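Long-range contacts in V-type ATP synthase alpha chain (PDB 5BN3), which is the A subunit of an archaeal V/A-type ATP synthase, a P-loop protein that holds adenosine-5'-diphosphate beside the NEQ263 subunit in a six-chain assembly: residues T204-M210 with F488-D492; Q235-W239 with D498-P502; A400-D405 with I417-Y423; I209-A214 with T424-V430. One frame throughout, in Å; residues are numbered along the deposited sequence.

Interaction 1. Residues T204-M210 with F488-D492; sequences TRVLDIM and FLQQD. With ADP (adenosine-5'-diphosphate), chain C.
Here the P-loop nucleotide-binding domain meets the C-terminal helical domain, at the edge of the ADP pocket. Residues 204-210 run from Thr204, at the N-cap position, into a short helix that widens into a pi-type turn over 206-210. Residues 488-492 are the end of a helix, which unwinds at Gln490 into an extended tail through Asp492. The nearest CA pairs are Val206 with Leu489 (5.5 Å) and Thr204 with Gln491 (7.4 Å). The main bump is Arg205, with chi1 m, chi2 t and chi3 m. Its side chain reaches the open carbonyls at the helix end, giving NE to Phe488 O at 2.8 Å and NH2 to Gln490 O at 2.9 Å; NH2 also forms a salt bridge with Asp498. Phe488, chi1 t, turns a ring face to Arg205 CB, while Ile209 CG1 sits at the ring edge, 4.2 Å from Phe488 CZ. Met210 packs on Phe488 and Leu489, with CE 4.2 Å from Phe488 CE2 and CG 4.0 Å from Leu489 CD2; the same Leu489 CD2 lies 4.2 Å from Val206 CG2. Gln491, extended with chi1 and chi2 t, accepts from Arg205 N through OE1 at 3.0 Å. A water bridges Val206 N (3.1 Å), Leu489 O (2.8 Å) and Gln491 OE1 (3.1 Å). Beyond it the tail reaches the adenine: ADP N6 donates to Gln491 O at 3.0 Å.

Interaction 2. Residues Q235-W239 with D498-P502; sequences QIAKW and DSYSP
The last turn of helix 229-239, which follows the P-loop, is met by an irregular loop of the C-terminal domain. The nearest CA pairs are Gln235 with Ser499 at 7.7 Å and Trp239 with Tyr500 at 6.5 Å, so the loop passes one side of the turn. Asp498 opens the loop and forms salt bridges with Arg205 and Arg545. Ser499, with helical phi/psi (-52/-49) and chi1 t, is the hub: its OG accepts from Gln235 NE2 at 3.1 Å and from Trp239 NE1 at 3.0 Å, the indole meeting it by its edge. Gln235, chi1 and chi2 m, brings its amide to Ser499, and its OE1 takes a bond from Lys238 NZ at 3.1 Å. A water accepts from Gln235 NE2 and donates to Ser499 O, 2.7 Å from each. Tyr500 is extended (-105/134), chi1 t, and lays its CB over the face of the Trp239 five-membered ring, 3.6 Å from the centroid, in a CH-pi contact. Its ring is oblique to the indole, with Tyr500 CD1 3.5 Å from Trp239 CB. Ser501 points away and bonds to Thr506; Pro502 is the N-cap residue of helix 503-523. Because two N-H groups converge on Ser499 OG, which also bonds to Ala493 O, that hydroxyl couples helix 229-239 to the ADP-pocket loop by polar bonds, with CH-pi and apolar packing of Tyr500 on Trp239 beside them.

Interaction 3. Residues A400-D405 with I417-Y423; sequences ALWALD and INYLISY
Inside the nucleotide-binding domain, one antiparallel hydrogen-bonded pair and a separate single bridge join two segments beside the strand leading to the P-loop. Extended Ala400 sets its CB 3.3 Å from Tyr423 O. Leu401 and Tyr423 form the hydrogen-bonded pair, Leu401 N to Tyr423 O 2.9 Å and Tyr423 N to Leu401 O 3.1 Å; Leu401 CB lies over the Tyr423 ring, 3.7 Å from its centroid, a CH-pi contact. The CA-CB bond of Trp402 points away, though CB lies 3.9 Å from Ile417 CD1. Ala403 N donates to Ser422 OG (2.9 Å), which itself donates to Asn418 O (2.8 Å), and Ala403 O accepts from Asn418 N (2.8 Å). Leu404 bridges Ile417, with CD2 3.7 Å from Ile417 CD1. Asp405 OD1 accepts from Asn418 ND2 at 3.3 Å and pairs with Lys407, while Asn418 OD1 makes an Asx turn. Ala400, Trp402 and Leu404 hydrogen-bond through their backbones to strand 218-222 (Ala220, Pro222), and Tyr419 and Leu420 face helix 441-458.

Interaction 4. Residues I209-A214 with T424-V430; sequences IMFPIA and TKQWEFV
Residues 209-214 leave a weakly bonded helix end at 209-210 and become extended from Pro212 through Ala214. Residues 424-430 start extended at Thr424, turn at Lys425 and Gln426, and enter a weakly bonded helix at 427. CA atoms lie nearest between Phe211 and Thr424 (5.1 Å), Ile213 and Gln426 (5.5 Å), and Ala214 and Val430 (6.4 Å), so the two segments advance in the same direction. Side chains, rather than paired backbones, make the two hydrogen bonds. Thr424, chi1 t, donates OG1 to Pro212 O at 2.6 Å and accepts from Gln426 N at 3.2 Å through the same OG1, an ST turn that shapes the bend. Gln426, with chi1 m and chi2 t, extends to receive Ala214 N on OE1 at 2.8 Å, nearly straight. Beside these bonds the Pro212 ring packs against both Trp427 and Val430: its CG is 3.7 Å from Trp427 CE3, at the indole edge, and 3.9 Å from Val430 CG2. Ala214 CB packs on Val430 CG1 at 3.9 Å. The contact thus joins the chain leaving helix 205-210 to the start of helix 427-437. Arg445 of helix 441-458 bonds to the carbonyls of Ile209 and Met210 and makes a cation-pi contact with Trp427, while strand 400-401 meets Ile213 and Thr424 through Ala400.

From the N terminus, the chain first passes helix 205-210 and residues 211-214, then helix 229-239. Interaction 3 closes the shortest loop, between 400-405 and 417-423, and is nested in the loops of all three others. Interaction 4 closes next, when 424-430 returns to 209-214; it nests within interaction 1, closed at 488-492. Interaction 2 closes last, at 498-502, and crosses both 1 and 4. Interactions 1 and 4 share Ile209 and Met210, Trp402 bonds to Phe211 between 3 and 4, and Asp498 links 2 to Arg205 of 1. Interactions 1 and 2 tie the nucleotide-binding domain to the C-terminal domain; interaction 3 stays within the former.

Interaction 1. Residues T204-M210 with F488-D492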
# COMPACT_ATOMS: atom_id res chain seq x y z
N THR A 204 -30.44 -11.01 -23.46
CA THR A 204 -30.36 -9.95 -22.46
C THR A 204 -30.12 -8.62 -23.18
O THR A 204 -29.14 -8.48 -23.91
CB THR A 204 -29.24 -10.21 -21.44
OG1 THR A 204 -29.53 -11.42 -20.72
CG2 THR A 204 -29.13 -9.06 -20.46
N ARG A 205 -31.02 -7.66 -22.97
CA ARG A 205 -31.02 -6.40 -23.72
C ARG A 205 -29.72 -5.61 -23.68
O ARG A 205 -29.20 -5.20 -24.72
CB ARG A 205 -32.20 -5.52 -23.27
CG ARG A 205 -33.57 -6.08 -23.63
CD ARG A 205 -34.70 -5.13 -23.25
NE ARG A 205 -34.94 -5.09 -21.81
CZ ARG A 205 -35.75 -5.93 -21.17
NH1 ARG A 205 -36.40 -6.87 -21.84
NH2 ARG A 205 -35.91 -5.82 -19.86
N VAL A 206 -29.18 -5.38 -22.48
CA VAL A 206 -27.96 -4.59 -22.34
C VAL A 206 -26.79 -5.24 -23.07
O VAL A 206 -25.93 -4.56 -23.62
CB VAL A 206 -27.63 -4.31 -20.85
CG1 VAL A 206 -27.39 -5.61 -20.08
CG2 VAL A 206 -26.43 -3.38 -20.72
N LEU A 207 -26.78 -6.57 -23.10
CA LEU A 207 -25.70 -7.30 -23.77
C LEU A 207 -25.91 -7.42 -25.28
O LEU A 207 -24.97 -7.67 -26.02
CB LEU A 207 -25.52 -8.69 -23.16
CG LEU A 207 -25.18 -8.77 -21.67
CD1 LEU A 207 -24.75 -10.17 -21.30
CD2 LEU A 207 -24.10 -7.77 -21.33
N ASP A 208 -27.15 -7.25 -25.73
CA ASP A 208 -27.46 -7.41 -27.15
C ASP A 208 -27.36 -6.11 -27.95
O ASP A 208 -27.01 -6.12 -29.13
CB ASP A 208 -28.84 -8.05 -27.34
CG ASP A 208 -28.88 -9.50 -26.88
OD1 ASP A 208 -27.80 -10.10 -26.70
OD2 ASP A 208 -30.00 -10.03 -26.70
N ILE A 209 -27.66 -4.99 -27.30
CA ILE A 209 -27.66 -3.70 -27.98
C ILE A 209 -26.52 -2.80 -27.54
O ILE A 209 -25.78 -2.27 -28.37
CB ILE A 209 -28.99 -2.96 -27.77
CG1 ILE A 209 -30.17 -3.83 -28.21
CG2 ILE A 209 -29.00 -1.66 -28.54
CD1 ILE A 209 -30.15 -4.19 -29.68
N MET A 210 -26.39 -2.62 -26.23
CA MET A 210 -25.41 -1.69 -25.68
C MET A 210 -23.96 -2.16 -25.87
O MET A 210 -23.14 -1.42 -26.41
CB MET A 210 -25.71 -1.42 -24.21
CG MET A 210 -27.10 -0.86 -23.95
SD MET A 210 -27.28 0.86 -24.47
CE MET A 210 -28.18 0.65 -26.00
N PHE A 488 -35.55 -0.48 -19.77
CA PHE A 488 -34.77 -1.12 -20.82
C PHE A 488 -33.56 -1.90 -20.30
O PHE A 488 -33.41 -3.09 -20.58
CB PHE A 488 -34.32 -0.09 -21.86
CG PHE A 488 -33.62 -0.68 -23.04
CD1 PHE A 488 -34.33 -1.35 -24.02
CD2 PHE A 488 -32.24 -0.56 -23.18
CE1 PHE A 488 -33.69 -1.90 -25.11
CE2 PHE A 488 -31.59 -1.11 -24.27
CZ PHE A 488 -32.32 -1.78 -25.24
N LEU A 489 -32.70 -1.22 -19.55
CA LEU A 489 -31.47 -1.83 -19.05
C LEU A 489 -31.75 -2.92 -18.02
O LEU A 489 -31.19 -4.02 -18.10
CB LEU A 489 -30.53 -0.77 -18.47
CG LEU A 489 -30.04 0.29 -19.46
CD1 LEU A 489 -29.11 1.29 -18.79
CD2 LEU A 489 -29.34 -0.39 -20.62
N GLN A 490 -32.62 -2.62 -17.06
CA GLN A 490 -33.00 -3.60 -16.05
C GLN A 490 -33.78 -4.75 -16.68
O GLN A 490 -34.62 -4.54 -17.56
CB GLN A 490 -33.83 -2.95 -14.94
CG GLN A 490 -33.01 -2.11 -13.96
CD GLN A 490 -33.85 -1.49 -12.86
OE1 GLN A 490 -34.94 -1.98 -12.56
NE2 GLN A 490 -33.35 -0.42 -12.27
N GLN A 491 -33.50 -5.96 -16.22
CA GLN A 491 -34.15 -7.15 -16.74
C GLN A 491 -34.21 -8.23 -15.67
O GLN A 491 -33.18 -8.72 -15.21
CB GLN A 491 -33.42 -7.66 -17.99
CG GLN A 491 -34.14 -8.79 -18.72
CD GLN A 491 -33.59 -9.04 -20.11
OE1 GLN A 491 -32.87 -8.21 -20.67
NE2 GLN A 491 -33.94 -10.19 -20.68
N ASP A 492 -35.43 -8.59 -15.26
CA ASP A 492 -35.64 -9.55 -14.18
C ASP A 492 -35.44 -10.98 -14.69
O ASP A 492 -36.23 -11.49 -15.47
CB ASP A 492 -37.05 -9.39 -13.60
CG ASP A 492 -37.22 -10.10 -12.27
OD1 ASP A 492 -36.40 -10.97 -11.93
OD2 ASP A 492 -38.19 -9.77 -11.55
PB ADP C . -22.34 -13.11 -7.93
O1B ADP C . -21.76 -11.92 -8.66
O2B ADP C . -22.30 -14.40 -8.71
O3B ADP C . -21.87 -13.23 -6.50
PA ADP C . -25.15 -13.66 -8.20
O1A ADP C . -25.14 -13.96 -9.67
O2A ADP C . -25.21 -14.80 -7.21
O3A ADP C . -23.90 -12.71 -7.84
O5' ADP C . -26.38 -12.67 -7.91
C5' ADP C . -26.51 -12.06 -6.62
C4' ADP C . -27.98 -11.75 -6.34
O4' ADP C . -28.48 -10.82 -7.30
C3' ADP C . -28.80 -13.02 -6.44
O3' ADP C . -29.56 -13.18 -5.23
C2' ADP C . -29.72 -12.80 -7.62
O2' ADP C . -31.04 -13.25 -7.34
C1' ADP C . -29.69 -11.31 -7.88
N9 ADP C . -29.71 -11.06 -9.34
C8 ADP C . -28.63 -10.96 -10.14
N7 ADP C . -29.00 -10.73 -11.43
C5 ADP C . -30.35 -10.67 -11.46
C6 ADP C . -31.38 -10.45 -12.50
N6 ADP C . -31.04 -10.23 -13.80
N1 ADP C . -32.67 -10.46 -12.10
C2 ADP C . -33.02 -10.67 -10.81
N3 ADP C . -32.14 -10.87 -9.82
C4 ADP C . -30.81 -10.88 -10.08
O HOH W 1 -30.79 -6.06 -19.92

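Interaction 2. Residues Q235-W239 with D498-P502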
# COMPACT_ATOMS: atom_id res chain seq x y z
N GLN A 235 -28.18 -16.75 -17.36
CA GLN A 235 -29.13 -16.16 -18.31
C GLN A 235 -28.64 -16.32 -19.74
O GLN A 235 -29.42 -16.63 -20.64
CB GLN A 235 -29.35 -14.68 -18.00
CG GLN A 235 -30.23 -14.42 -16.80
CD GLN A 235 -31.60 -15.05 -16.94
OE1 GLN A 235 -31.88 -16.09 -16.34
NE2 GLN A 235 -32.46 -14.43 -17.74
N ILE A 236 -27.35 -16.09 -19.95
CA ILE A 236 -26.74 -16.31 -21.25
C ILE A 236 -26.83 -17.79 -21.62
O ILE A 236 -27.24 -18.13 -22.72
CB ILE A 236 -25.27 -15.83 -21.28
CG1 ILE A 236 -25.20 -14.32 -21.04
CG2 ILE A 236 -24.62 -16.19 -22.60
CD1 ILE A 236 -23.79 -13.78 -20.93
N ALA A 237 -26.47 -18.66 -20.68
CA ALA A 237 -26.55 -20.10 -20.91
C ALA A 237 -27.98 -20.55 -21.26
O ALA A 237 -28.17 -21.50 -22.02
CB ALA A 237 -26.04 -20.86 -19.70
N LYS A 238 -28.97 -19.86 -20.70
CA LYS A 238 -30.38 -20.16 -20.97
C LYS A 238 -30.83 -19.76 -22.36
O LYS A 238 -31.33 -20.59 -23.12
CB LYS A 238 -31.28 -19.43 -19.97
CG LYS A 238 -31.48 -20.11 -18.63
CD LYS A 238 -32.55 -19.36 -17.83
CE LYS A 238 -32.40 -19.57 -16.34
NZ LYS A 238 -33.32 -18.69 -15.57
N TRP A 239 -30.67 -18.49 -22.69
CA TRP A 239 -31.34 -17.92 -23.87
C TRP A 239 -30.45 -17.58 -25.06
O TRP A 239 -30.94 -17.09 -26.07
CB TRP A 239 -32.12 -16.66 -23.47
CG TRP A 239 -33.02 -16.81 -22.28
CD1 TRP A 239 -33.06 -16.01 -21.17
CD2 TRP A 239 -34.02 -17.82 -22.08
NE1 TRP A 239 -34.02 -16.46 -20.29
CE2 TRP A 239 -34.62 -17.57 -20.83
CE3 TRP A 239 -34.47 -18.91 -22.83
CZ2 TRP A 239 -35.65 -18.37 -20.31
CZ3 TRP A 239 -35.48 -19.70 -22.32
CH2 TRP A 239 -36.06 -19.43 -21.08
N ASP A 498 -40.04 -11.41 -18.47
CA ASP A 498 -38.89 -10.54 -18.71
C ASP A 498 -37.56 -11.28 -18.82
O ASP A 498 -36.59 -10.74 -19.36
CB ASP A 498 -38.80 -9.46 -17.62
CG ASP A 498 -37.95 -8.28 -18.03
OD1 ASP A 498 -37.78 -8.05 -19.25
OD2 ASP A 498 -37.46 -7.56 -17.14
N SER A 499 -37.51 -12.52 -18.33
CA SER A 499 -36.28 -13.31 -18.34
C SER A 499 -35.62 -13.38 -19.71
O SER A 499 -34.42 -13.13 -19.84
CB SER A 499 -36.56 -14.72 -17.82
OG SER A 499 -35.37 -15.50 -17.82
N TYR A 500 -36.41 -13.69 -20.73
CA TYR A 500 -35.93 -13.71 -22.11
C TYR A 500 -36.44 -12.49 -22.87
O TYR A 500 -37.63 -12.15 -22.79
CB TYR A 500 -36.36 -15.00 -22.81
CG TYR A 500 -36.06 -15.03 -24.29
CD1 TYR A 500 -34.77 -14.81 -24.76
CD2 TYR A 500 -37.05 -15.31 -25.22
CE1 TYR A 500 -34.49 -14.85 -26.12
CE2 TYR A 500 -36.78 -15.35 -26.57
CZ TYR A 500 -35.50 -15.12 -27.01
OH TYR A 500 -35.21 -15.16 -28.36
N SER A 501 -35.55 -11.84 -23.60
CA SER A 501 -35.93 -10.68 -24.41
C SER A 501 -35.52 -10.88 -25.86
O SER A 501 -34.36 -10.65 -26.22
CB SER A 501 -35.30 -9.40 -23.86
OG SER A 501 -35.81 -8.26 -24.52
N PRO A 502 -36.46 -11.33 -26.71
CA PRO A 502 -36.16 -11.49 -28.13
C PRO A 502 -35.96 -10.13 -28.78
O PRO A 502 -36.38 -9.12 -28.21
CB PRO A 502 -37.43 -12.16 -28.68
CG PRO A 502 -38.52 -11.72 -27.74
CD PRO A 502 -37.87 -11.63 -26.39
O HOH W 2 -32.10 -12.04 -18.95

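Interaction 3. Residues A400-D405 with I417-Y423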
# COMPACT_ATOMS: atom_id res chain seq x y z
N ALA A 400 -14.68 -7.64 -25.10
CA ALA A 400 -15.61 -6.75 -24.40
C ALA A 400 -15.48 -6.84 -22.89
O ALA A 400 -15.13 -7.88 -22.34
CB ALA A 400 -17.04 -7.03 -24.81
N LEU A 401 -15.80 -5.73 -22.23
CA LEU A 401 -15.90 -5.69 -20.77
C LEU A 401 -17.36 -5.51 -20.37
O LEU A 401 -17.96 -4.48 -20.66
CB LEU A 401 -15.06 -4.53 -20.21
CG LEU A 401 -15.29 -4.15 -18.74
CD1 LEU A 401 -15.02 -5.33 -17.84
CD2 LEU A 401 -14.42 -2.96 -18.33
N TRP A 402 -17.92 -6.51 -19.70
CA TRP A 402 -19.25 -6.39 -19.13
C TRP A 402 -19.12 -6.20 -17.62
O TRP A 402 -19.25 -7.15 -16.85
CB TRP A 402 -20.10 -7.63 -19.47
CG TRP A 402 -20.39 -7.75 -20.95
CD1 TRP A 402 -20.35 -6.75 -21.88
CD2 TRP A 402 -20.75 -8.95 -21.66
NE1 TRP A 402 -20.67 -7.25 -23.12
CE2 TRP A 402 -20.92 -8.58 -23.02
CE3 TRP A 402 -20.96 -10.28 -21.29
CZ2 TRP A 402 -21.29 -9.51 -24.00
CZ3 TRP A 402 -21.32 -11.20 -22.27
CH2 TRP A 402 -21.48 -10.81 -23.61
N ALA A 403 -18.83 -4.97 -17.22
CA ALA A 403 -18.49 -4.67 -15.83
C ALA A 403 -19.71 -4.56 -14.92
O ALA A 403 -20.63 -3.79 -15.19
CB ALA A 403 -17.67 -3.39 -15.75
N LEU A 404 -19.69 -5.30 -13.82
CA LEU A 404 -20.78 -5.25 -12.86
C LEU A 404 -20.47 -4.25 -11.74
O LEU A 404 -19.33 -4.12 -11.31
CB LEU A 404 -21.09 -6.64 -12.30
CG LEU A 404 -21.56 -7.63 -13.37
CD1 LEU A 404 -21.84 -8.99 -12.77
CD2 LEU A 404 -22.80 -7.10 -14.07
N ASP A 405 -21.50 -3.55 -11.28
CA ASP A 405 -21.30 -2.39 -10.41
C ASP A 405 -22.00 -2.53 -9.05
O ASP A 405 -23.19 -2.81 -8.98
CB ASP A 405 -21.79 -1.13 -11.13
CG ASP A 405 -21.42 0.13 -10.41
OD1 ASP A 405 -20.25 0.56 -10.51
OD2 ASP A 405 -22.30 0.71 -9.75
N ILE A 417 -24.91 -3.81 -14.86
CA ILE A 417 -23.89 -3.40 -15.82
C ILE A 417 -23.60 -1.90 -15.72
O ILE A 417 -24.50 -1.08 -15.88
CB ILE A 417 -24.32 -3.73 -17.27
CG1 ILE A 417 -24.41 -5.24 -17.48
CG2 ILE A 417 -23.35 -3.12 -18.27
CD1 ILE A 417 -23.06 -5.94 -17.54
N ASN A 418 -22.34 -1.56 -15.46
CA ASN A 418 -21.89 -0.17 -15.49
C ASN A 418 -21.79 0.30 -16.94
O ASN A 418 -20.84 -0.03 -17.65
CB ASN A 418 -20.53 -0.04 -14.79
CG ASN A 418 -20.07 1.40 -14.63
OD1 ASN A 418 -20.21 2.22 -15.54
ND2 ASN A 418 -19.49 1.71 -13.48
N TYR A 419 -22.78 1.08 -17.38
CA TYR A 419 -22.89 1.50 -18.78
C TYR A 419 -21.93 2.62 -19.17
O TYR A 419 -21.93 3.06 -20.32
CB TYR A 419 -24.34 1.90 -19.10
CG TYR A 419 -24.99 2.75 -18.04
CD1 TYR A 419 -24.71 4.10 -17.94
CD2 TYR A 419 -25.91 2.20 -17.15
CE1 TYR A 419 -25.31 4.89 -16.98
CE2 TYR A 419 -26.51 2.98 -16.18
CZ TYR A 419 -26.21 4.32 -16.11
OH TYR A 419 -26.80 5.11 -15.15
N LEU A 420 -21.12 3.08 -18.23
CA LEU A 420 -20.12 4.10 -18.52
C LEU A 420 -18.73 3.49 -18.64
O LEU A 420 -17.88 3.97 -19.39
CB LEU A 420 -20.12 5.17 -17.43
CG LEU A 420 -21.41 5.99 -17.29
CD1 LEU A 420 -21.23 7.11 -16.28
CD2 LEU A 420 -21.82 6.55 -18.63
N ILE A 421 -18.51 2.41 -17.89
CA ILE A 421 -17.21 1.74 -17.83
C ILE A 421 -17.13 0.55 -18.78
O ILE A 421 -16.08 0.28 -19.38
CB ILE A 421 -16.92 1.30 -16.37
CG1 ILE A 421 -16.66 2.53 -15.49
CG2 ILE A 421 -15.75 0.35 -16.31
CD1 ILE A 421 -15.51 3.39 -15.98
N SER A 422 -18.24 -0.16 -18.95
CA SER A 422 -18.30 -1.29 -19.87
C SER A 422 -18.04 -0.85 -21.31
O SER A 422 -18.25 0.31 -21.66
CB SER A 422 -19.65 -2.01 -19.77
OG SER A 422 -19.86 -2.52 -18.47
N TYR A 423 -17.59 -1.79 -22.14
CA TYR A 423 -17.31 -1.52 -23.54
C TYR A 423 -17.37 -2.78 -24.39
O TYR A 423 -17.26 -3.89 -23.86
CB TYR A 423 -15.93 -0.86 -23.71
CG TYR A 423 -14.75 -1.70 -23.28
CD1 TYR A 423 -14.26 -2.73 -24.08
CD2 TYR A 423 -14.11 -1.46 -22.08
CE1 TYR A 423 -13.19 -3.49 -23.69
CE2 TYR A 423 -13.03 -2.21 -21.68
CZ TYR A 423 -12.58 -3.23 -22.49
OH TYR A 423 -11.50 -3.99 -22.10

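Interaction 4. Residues I209-A214 with T424-V430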
# COMPACT_ATOMS: atom_id res chain seq x y z
N ILE A 209 -27.66 -4.99 -27.30
CA ILE A 209 -27.66 -3.70 -27.98
C ILE A 209 -26.52 -2.80 -27.54
O ILE A 209 -25.78 -2.27 -28.37
CB ILE A 209 -28.99 -2.96 -27.77
CG1 ILE A 209 -30.17 -3.83 -28.21
CG2 ILE A 209 -29.00 -1.66 -28.54
CD1 ILE A 209 -30.15 -4.19 -29.68
N MET A 210 -26.39 -2.62 -26.23
CA MET A 210 -25.41 -1.69 -25.68
C MET A 210 -23.96 -2.16 -25.87
O MET A 210 -23.14 -1.42 -26.41
CB MET A 210 -25.71 -1.42 -24.21
CG MET A 210 -27.10 -0.86 -23.95
SD MET A 210 -27.28 0.86 -24.47
CE MET A 210 -28.18 0.65 -26.00
N PHE A 211 -23.65 -3.37 -25.43
CA PHE A 211 -22.28 -3.88 -25.52
C PHE A 211 -22.16 -5.27 -26.15
O PHE A 211 -21.57 -6.17 -25.56
CB PHE A 211 -21.64 -3.89 -24.13
CG PHE A 211 -21.79 -2.59 -23.38
CD1 PHE A 211 -20.96 -1.51 -23.65
CD2 PHE A 211 -22.77 -2.45 -22.40
CE1 PHE A 211 -21.10 -0.32 -22.97
CE2 PHE A 211 -22.91 -1.25 -21.71
CZ PHE A 211 -22.07 -0.19 -22.00
N PRO A 212 -22.69 -5.44 -27.38
CA PRO A 212 -22.69 -6.79 -27.95
C PRO A 212 -21.32 -7.23 -28.44
O PRO A 212 -20.50 -6.39 -28.80
CB PRO A 212 -23.64 -6.65 -29.15
CG PRO A 212 -23.45 -5.24 -29.59
CD PRO A 212 -23.23 -4.44 -28.32
N ILE A 213 -21.09 -8.54 -28.43
CA ILE A 213 -19.92 -9.11 -29.10
C ILE A 213 -20.39 -9.92 -30.30
O ILE A 213 -21.58 -10.20 -30.44
CB ILE A 213 -19.10 -10.02 -28.17
CG1 ILE A 213 -19.95 -11.18 -27.64
CG2 ILE A 213 -18.53 -9.23 -27.02
CD1 ILE A 213 -19.17 -12.15 -26.76
N ALA A 214 -19.45 -10.31 -31.15
CA ALA A 214 -19.78 -11.15 -32.30
C ALA A 214 -19.70 -12.62 -31.92
O ALA A 214 -19.06 -12.97 -30.92
CB ALA A 214 -18.85 -10.85 -33.45
N THR A 424 -17.54 -2.60 -25.69
CA THR A 424 -17.30 -3.67 -26.65
C THR A 424 -16.39 -3.14 -27.75
O THR A 424 -16.53 -1.99 -28.17
CB THR A 424 -18.61 -4.25 -27.25
OG1 THR A 424 -18.29 -5.26 -28.21
CG2 THR A 424 -19.43 -3.15 -27.93
N LYS A 425 -15.45 -3.96 -28.19
CA LYS A 425 -14.55 -3.57 -29.27
C LYS A 425 -15.03 -4.17 -30.59
O LYS A 425 -14.34 -4.10 -31.60
CB LYS A 425 -13.12 -4.03 -28.98
CG LYS A 425 -12.49 -3.41 -27.74
CD LYS A 425 -11.07 -3.93 -27.53
CE LYS A 425 -10.16 -3.59 -28.70
NZ LYS A 425 -9.92 -2.12 -28.84
N GLN A 426 -16.23 -4.76 -30.56
CA GLN A 426 -16.73 -5.50 -31.71
C GLN A 426 -18.02 -4.94 -32.31
O GLN A 426 -18.67 -5.61 -33.11
CB GLN A 426 -16.89 -6.99 -31.34
CG GLN A 426 -15.57 -7.66 -30.98
CD GLN A 426 -15.72 -9.11 -30.54
OE1 GLN A 426 -16.82 -9.67 -30.55
NE2 GLN A 426 -14.61 -9.72 -30.15
N TRP A 427 -18.37 -3.72 -31.94
CA TRP A 427 -19.56 -3.09 -32.50
C TRP A 427 -19.46 -2.91 -34.02
O TRP A 427 -20.46 -3.00 -34.73
CB TRP A 427 -19.85 -1.74 -31.84
CG TRP A 427 -20.98 -0.99 -32.49
CD1 TRP A 427 -20.89 0.15 -33.24
CD2 TRP A 427 -22.37 -1.35 -32.46
NE1 TRP A 427 -22.15 0.53 -33.67
CE2 TRP A 427 -23.07 -0.38 -33.20
CE3 TRP A 427 -23.09 -2.39 -31.87
CZ2 TRP A 427 -24.45 -0.42 -33.37
CZ3 TRP A 427 -24.46 -2.43 -32.04
CH2 TRP A 427 -25.13 -1.45 -32.78
N GLU A 428 -18.25 -2.66 -34.51
CA GLU A 428 -18.05 -2.43 -35.95
C GLU A 428 -18.36 -3.67 -36.79
O GLU A 428 -18.64 -3.55 -37.99
CB GLU A 428 -16.62 -1.94 -36.23
CG GLU A 428 -15.52 -2.92 -35.86
CD GLU A 428 -14.13 -2.41 -36.23
OE1 GLU A 428 -13.81 -2.40 -37.44
OE2 GLU A 428 -13.37 -2.02 -35.32
N PHE A 429 -18.33 -4.84 -36.17
CA PHE A 429 -18.56 -6.09 -36.89
C PHE A 429 -20.02 -6.54 -36.85
O PHE A 429 -20.43 -7.41 -37.62
CB PHE A 429 -17.67 -7.21 -36.33
CG PHE A 429 -16.20 -6.90 -36.36
CD1 PHE A 429 -15.51 -6.87 -37.56
CD2 PHE A 429 -15.51 -6.65 -35.18
CE1 PHE A 429 -14.15 -6.59 -37.59
CE2 PHE A 429 -14.15 -6.37 -35.20
CZ PHE A 429 -13.47 -6.34 -36.41
N VAL A 430 -20.81 -5.95 -35.95
CA VAL A 430 -22.19 -6.38 -35.75
C VAL A 430 -23.21 -5.30 -36.11
O VAL A 430 -24.40 -5.58 -36.24
CB VAL A 430 -22.44 -6.86 -34.30
CG1 VAL A 430 -21.38 -7.87 -33.89
CG2 VAL A 430 -22.44 -5.68 -33.34